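Local coordinates for protein probable translation initiation factor eIF-2B subunit delta (Schizosaccharomyces pombe, PDB 5B04) that forms part of the decameric eIF2B complex, which catalyses exchange of GDP for GTP on the gamma subunit of the initiation factor eIF2, at residues G[142-148]-G[170-174]; G[272-276]-G[306-310]. The contacts are given in a common frame with arbitrary orientation. Residues are numbered along the deposited sequence.

Interaction 1. Residues G[142-148]-G[170-174]; sequences HPAVIRL and TFKIV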
loop_
_atom_site.group_PDB
_atom_site.type_symbol
_atom_site.label_atom_id
_atom_site.label_comp_id
_atom_site.label_asym_id
_atom_site.label_seq_id
_atom_site.Cartn_x
_atom_site.Cartn_y
_atom_site.Cartn_z
ATOM N N HIS G 142 29.364 36.769 11.876
ATOM C CA HIS G 142 28.936 38.151 11.690
ATOM C C HIS G 142 27.638 38.425 12.452
ATOM O O HIS G 142 26.773 37.553 12.531
ATOM C CB HIS G 142 28.759 38.451 10.197
ATOM C CG HIS G 142 28.553 39.901 9.886
ATOM N ND1 HIS G 142 27.330 40.523 10.016
ATOM C CD2 HIS G 142 29.412 40.850 9.449
ATOM C CE1 HIS G 142 27.446 41.793 9.676
ATOM N NE2 HIS G 142 28.699 42.018 9.325
ATOM N N PRO G 143 27.512 39.631 13.033
ATOM C CA PRO G 143 26.310 40.051 13.765
ATOM C C PRO G 143 25.009 39.825 12.996
ATOM O O PRO G 143 24.058 39.280 13.557
ATOM C CB PRO G 143 26.550 41.544 13.987
ATOM C CG PRO G 143 28.026 41.657 14.087
ATOM C CD PRO G 143 28.589 40.632 13.134
ATOM N N ALA G 144 24.972 40.240 11.733
ATOM C CA ALA G 144 23.782 40.076 10.904
ATOM C C ALA G 144 23.422 38.604 10.737
ATOM O O ALA G 144 22.249 38.254 10.606
ATOM C CB ALA G 144 23.989 40.728 9.546
ATOM N N VAL G 145 24.437 37.746 10.742
ATOM C CA VAL G 145 24.225 36.306 10.660
ATOM C C VAL G 145 23.610 35.788 11.957
ATOM O O VAL G 145 22.735 34.922 11.939
ATOM C CB VAL G 145 25.543 35.555 10.375
ATOM C CG1 VAL G 145 25.310 34.053 10.331
ATOM C CG2 VAL G 145 26.152 36.038 9.073
ATOM N N ILE G 146 24.070 36.333 13.079
ATOM C CA ILE G 146 23.584 35.929 14.395
ATOM C C ILE G 146 22.093 36.209 14.560
ATOM O O ILE G 146 21.329 35.330 14.964
ATOM C CB ILE G 146 24.348 36.648 15.524
ATOM C CG1 ILE G 146 25.840 36.322 15.453
ATOM C CG2 ILE G 146 23.783 36.263 16.881
ATOM C CD1 ILE G 146 26.667 37.017 16.513
ATOM N N ARG G 147 21.688 37.436 14.246
ATOM C CA ARG G 147 20.293 37.843 14.374
ATOM C C ARG G 147 19.398 37.033 13.445
ATOM O O ARG G 147 18.244 36.749 13.769
ATOM C CB ARG G 147 20.140 39.337 14.087
ATOM C CG ARG G 147 21.151 40.209 14.811
ATOM C CD ARG G 147 20.779 41.680 14.731
ATOM N NE ARG G 147 21.712 42.516 15.482
ATOM C CZ ARG G 147 21.345 43.451 16.351
ATOM N NH1 ARG G 147 20.058 43.674 16.585
ATOM N NH2 ARG G 147 22.263 44.164 16.989
ATOM N N LEU G 148 19.938 36.663 12.288
ATOM C CA LEU G 148 19.216 35.819 11.346
ATOM C C LEU G 148 19.057 34.417 11.922
ATOM O O LEU G 148 18.027 33.772 11.735
ATOM C CB LEU G 148 19.941 35.762 10.001
ATOM C CG LEU G 148 19.199 35.049 8.869
ATOM C CD1 LEU G 148 17.972 35.845 8.449
ATOM C CD2 LEU G 148 20.122 34.809 7.683
ATOM N N THR G 170 21.598 39.462 3.964
ATOM C CA THR G 170 22.519 39.328 5.086
ATOM C C THR G 170 23.927 39.037 4.581
ATOM O O THR G 170 24.903 39.609 5.069
ATOM C CB THR G 170 22.076 38.212 6.054
ATOM O OG1 THR G 170 20.846 38.586 6.686
ATOM C CG2 THR G 170 23.134 37.971 7.122
ATOM N N PHE G 171 24.026 38.156 3.591
ATOM C CA PHE G 171 25.320 37.763 3.043
ATOM C C PHE G 171 26.003 38.904 2.297
ATOM O O PHE G 171 27.226 38.916 2.162
ATOM C CB PHE G 171 25.166 36.551 2.122
ATOM C CG PHE G 171 25.102 35.241 2.856
ATOM C CD1 PHE G 171 25.401 35.175 4.207
ATOM C CD2 PHE G 171 24.749 34.076 2.195
ATOM C CE1 PHE G 171 25.344 33.973 4.886
ATOM C CE2 PHE G 171 24.693 32.870 2.869
ATOM C CZ PHE G 171 24.991 32.819 4.216
ATOM N N LYS G 172 25.218 39.859 1.808
ATOM C CA LYS G 172 25.796 41.053 1.205
ATOM C C LYS G 172 26.487 41.869 2.285
ATOM O O LYS G 172 27.621 42.308 2.109
ATOM C CB LYS G 172 24.737 41.898 0.497
ATOM C CG LYS G 172 23.813 41.108 -0.408
ATOM C CD LYS G 172 23.132 41.998 -1.439
ATOM C CE LYS G 172 22.880 43.400 -0.923
ATOM N NZ LYS G 172 22.175 44.224 -1.943
ATOM N N ILE G 173 25.793 42.057 3.404
ATOM C CA ILE G 173 26.362 42.711 4.575
ATOM C C ILE G 173 27.616 41.971 5.027
ATOM O O ILE G 173 28.614 42.588 5.402
ATOM C CB ILE G 173 25.351 42.770 5.743
ATOM C CG1 ILE G 173 24.103 43.557 5.336
ATOM C CG2 ILE G 173 25.991 43.381 6.980
ATOM C CD1 ILE G 173 24.238 45.058 5.502
ATOM N N VAL G 174 27.556 40.643 4.978
ATOM C CA VAL G 174 28.699 39.807 5.314
ATOM C C VAL G 174 29.886 40.128 4.414
ATOM O O VAL G 174 30.970 40.445 4.897
ATOM C CB VAL G 174 28.364 38.309 5.193
ATOM C CG1 VAL G 174 29.628 37.467 5.292
ATOM C CG2 VAL G 174 27.361 37.905 6.258
#
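Start at His142, the N-cap of the helix that runs from Pro143. Its t rotamer (chi1 -170°) folds the imidazole back so that His142 ND1 accepts from Ala144 N at 2.9 Å, with an N-H...N angle of 146°. The other nitrogen, NE2, is hydrogen-bonded to the carboxylate of Asp177 further along the partner helix. Held at both nitrogens, the ring lies against residues 170-174: Val174 CA sits over one face, and His142 CE1 is 3.5 Å from Ile173 CG2.

Two residues on, in the first turn of the helix, Ala144 CB is 3.8 Å from Thr170 CG2 and 4.2 Å from Ile173 CG2, and this small residue lets the backbones approach, with the CA atoms of Ala144 and Thr170 6.0 Å apart. Thr170 (chi1 m) hydrogen-bonds through OG1 to Asp166 O in its own helix and presents its methyl across the interface. Ile173, m at both chi angles, reaches in with CG2 while CD1 leads away. Val145 and Val174, both t, meet CG2 to CG2 at 3.6 Å; Val145 also packs on helix 186-204. Leu148 (t, p) extends CD2 to 4.0 Å from Thr170 OG1.

No hydrogen bond crosses between the segments. The axes pass 9.2 Å apart at 156°, the close, nearly antiparallel packing of consecutive helices in a helical bundle, here opened by a histidine N-cap.

Interaction 2. Residues G[272-276]-G[306-310]; sequences LTYLH and EGRVC
Leu272, Thr273 and Tyr274 run as extended strand (phi -102 to -121°, psi 124 to 141°), and residues 306-310 form a helical turn with Cys310 N bonded to Glu306 O at 3.2 Å. Thr273 (chi1 t) points toward the helix, its CG2 4.1 Å from Cys310 SG. The strand stops at Tyr274; Leu275, the first loop residue, has positive phi (61/-132). Its CA lies 4.2 Å from Gly307 CA, and Leu275 O sits 3.6 Å from Gly307 CA and 3.1 Å from Cys310 CB. The Leu275 side chain (m, t) brings CD2 to 4.0 Å from Glu306 OE1. His276 (-139/105, chi1 t, chi2 46°) sets CB 3.5 Å from Glu306 O; Val309 (t) CG1 lies over one face of the His276 ring, 3.9 Å from its centroid and 15° off the normal, a CH-pi contact.

This strand-end loop meeting the start of a neighbouring helix is characteristic of Rossmann-like alpha/beta domains. With no hydrogen bond across it, the contact rests on van der Waals packing and the His276-Val309 CH-pi contact.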
loop_
_atom_site.group_PDB
_atom_site.type_symbol
_atom_site.label_atom_id
_atom_site.label_comp_id
_atom_site.label_asym_id
_atom_site.label_seq_id
_atom_site.Cartn_x
_atom_site.Cartn_y
_atom_site.Cartn_z
ATOM N N LEU G 272 -9.456 27.463 -2.096
ATOM C CA LEU G 272 -8.895 26.946 -0.855
ATOM C C LEU G 272 -7.398 27.221 -0.764
ATOM O O LEU G 272 -6.620 26.761 -1.599
ATOM C CB LEU G 272 -9.163 25.441 -0.736
ATOM C CG LEU G 272 -8.990 24.743 0.621
ATOM C CD1 LEU G 272 -9.792 23.454 0.642
ATOM C CD2 LEU G 272 -7.529 24.448 0.941
ATOM N N THR G 273 -6.990 27.883 0.297
ATOM C CA THR G 273 -5.592 28.046 0.568
ATOM C C THR G 273 -5.316 27.446 1.905
ATOM O O THR G 273 -6.115 27.583 2.786
ATOM C CB THR G 273 -5.213 29.501 0.652
ATOM O OG1 THR G 273 -3.865 29.600 1.100
ATOM C CG2 THR G 273 -6.084 30.177 1.618
ATOM N N TYR G 274 -4.184 26.783 2.054
ATOM C CA TYR G 274 -3.864 26.123 3.291
ATOM C C TYR G 274 -2.783 26.942 3.952
ATOM O O TYR G 274 -1.868 27.387 3.328
ATOM C CB TYR G 274 -3.564 24.671 2.987
ATOM C CG TYR G 274 -3.012 23.866 4.112
ATOM C CD1 TYR G 274 -3.612 23.838 5.336
ATOM C CD2 TYR G 274 -1.908 23.120 3.936
ATOM C CE1 TYR G 274 -3.098 23.089 6.356
ATOM C CE2 TYR G 274 -1.390 22.381 4.949
ATOM C CZ TYR G 274 -1.992 22.371 6.148
ATOM O OH TYR G 274 -1.458 21.615 7.127
ATOM N N LEU G 275 -2.891 27.115 5.249
ATOM C CA LEU G 275 -1.899 27.823 6.008
ATOM C C LEU G 275 -1.631 29.281 5.674
ATOM O O LEU G 275 -2.545 30.052 5.590
ATOM C CB LEU G 275 -0.704 26.926 6.057
ATOM C CG LEU G 275 -1.110 25.680 6.822
ATOM C CD1 LEU G 275 -0.011 24.657 6.819
ATOM C CD2 LEU G 275 -1.442 26.030 8.241
ATOM N N HIS G 276 -0.377 29.659 5.523
ATOM C CA HIS G 276 -0.048 31.026 5.312
ATOM C C HIS G 276 1.025 30.949 4.253
ATOM O O HIS G 276 2.138 30.623 4.556
ATOM C CB HIS G 276 0.504 31.806 6.474
ATOM C CG HIS G 276 0.759 33.252 6.217
ATOM N ND1 HIS G 276 -0.140 34.068 5.584
ATOM C CD2 HIS G 276 1.806 34.035 6.547
ATOM C CE1 HIS G 276 0.350 35.287 5.510
ATOM N NE2 HIS G 276 1.529 35.294 6.092
ATOM N N GLU G 306 -0.986 29.017 11.535
ATOM C CA GLU G 306 -0.605 30.030 10.554
ATOM C C GLU G 306 -1.790 30.497 9.719
ATOM O O GLU G 306 -1.771 31.593 9.160
ATOM C CB GLU G 306 0.495 29.502 9.630
ATOM C CG GLU G 306 1.859 29.368 10.285
ATOM C CD GLU G 306 2.170 27.945 10.702
ATOM O OE1 GLU G 306 1.218 27.185 10.982
ATOM O OE2 GLU G 306 3.366 27.585 10.746
ATOM N N GLY G 307 -2.821 29.660 9.633
ATOM C CA GLY G 307 -4.014 29.998 8.879
ATOM C C GLY G 307 -4.710 31.228 9.429
ATOM O O GLY G 307 -5.446 31.907 8.712
ATOM N N ARG G 308 -4.476 31.514 10.705
ATOM C CA ARG G 308 -5.023 32.710 11.334
ATOM C C ARG G 308 -4.369 33.960 10.765
ATOM O O ARG G 308 -5.050 34.936 10.449
ATOM C CB ARG G 308 -4.833 32.661 12.850
ATOM C CG ARG G 308 -5.467 31.455 13.510
ATOM C CD ARG G 308 -6.007 31.800 14.885
ATOM N NE ARG G 308 -6.542 30.621 15.558
ATOM C CZ ARG G 308 -5.858 29.887 16.428
ATOM N NH1 ARG G 308 -4.614 30.218 16.745
ATOM N NH2 ARG G 308 -6.423 28.826 16.989
ATOM N N VAL G 309 -3.045 33.924 10.643
ATOM C CA VAL G 309 -2.293 35.020 10.044
ATOM C C VAL G 309 -2.788 35.264 8.623
ATOM O O VAL G 309 -2.901 36.406 8.176
ATOM C CB VAL G 309 -0.780 34.727 10.025
ATOM C CG1 VAL G 309 -0.014 35.898 9.430
ATOM C CG2 VAL G 309 -0.284 34.420 11.430
ATOM N N CYS G 310 -3.093 34.174 7.926
ATOM C CA CYS G 310 -3.682 34.247 6.596
ATOM C C CYS G 310 -5.071 34.871 6.653
ATOM O O CYS G 310 -5.357 35.830 5.935
ATOM C CB CYS G 310 -3.754 32.855 5.966
ATOM S SG CYS G 310 -4.648 32.793 4.397
#

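Interaction 1 closes before interaction 2 opens, and the two do not touch: their centres are 30 Å apart, their nearest atoms about 16 Å. The first pairs helices 143-154 and 160-177 in the N-terminal helical region, where Arg147 also forms a salt bridge to Glu38 of the gamma subunit. The second lies in the alpha/beta domain, joining the end of interior strand 269-274 to helix 306-316, which follows the adjacent parallel strand 294-300; there Tyr274 packs on Ala268 of the beta subunit. Helix 231-262 leads from one region to the other. The contacts thus lie in different parts of the chain, each near a different eIF2B subunit.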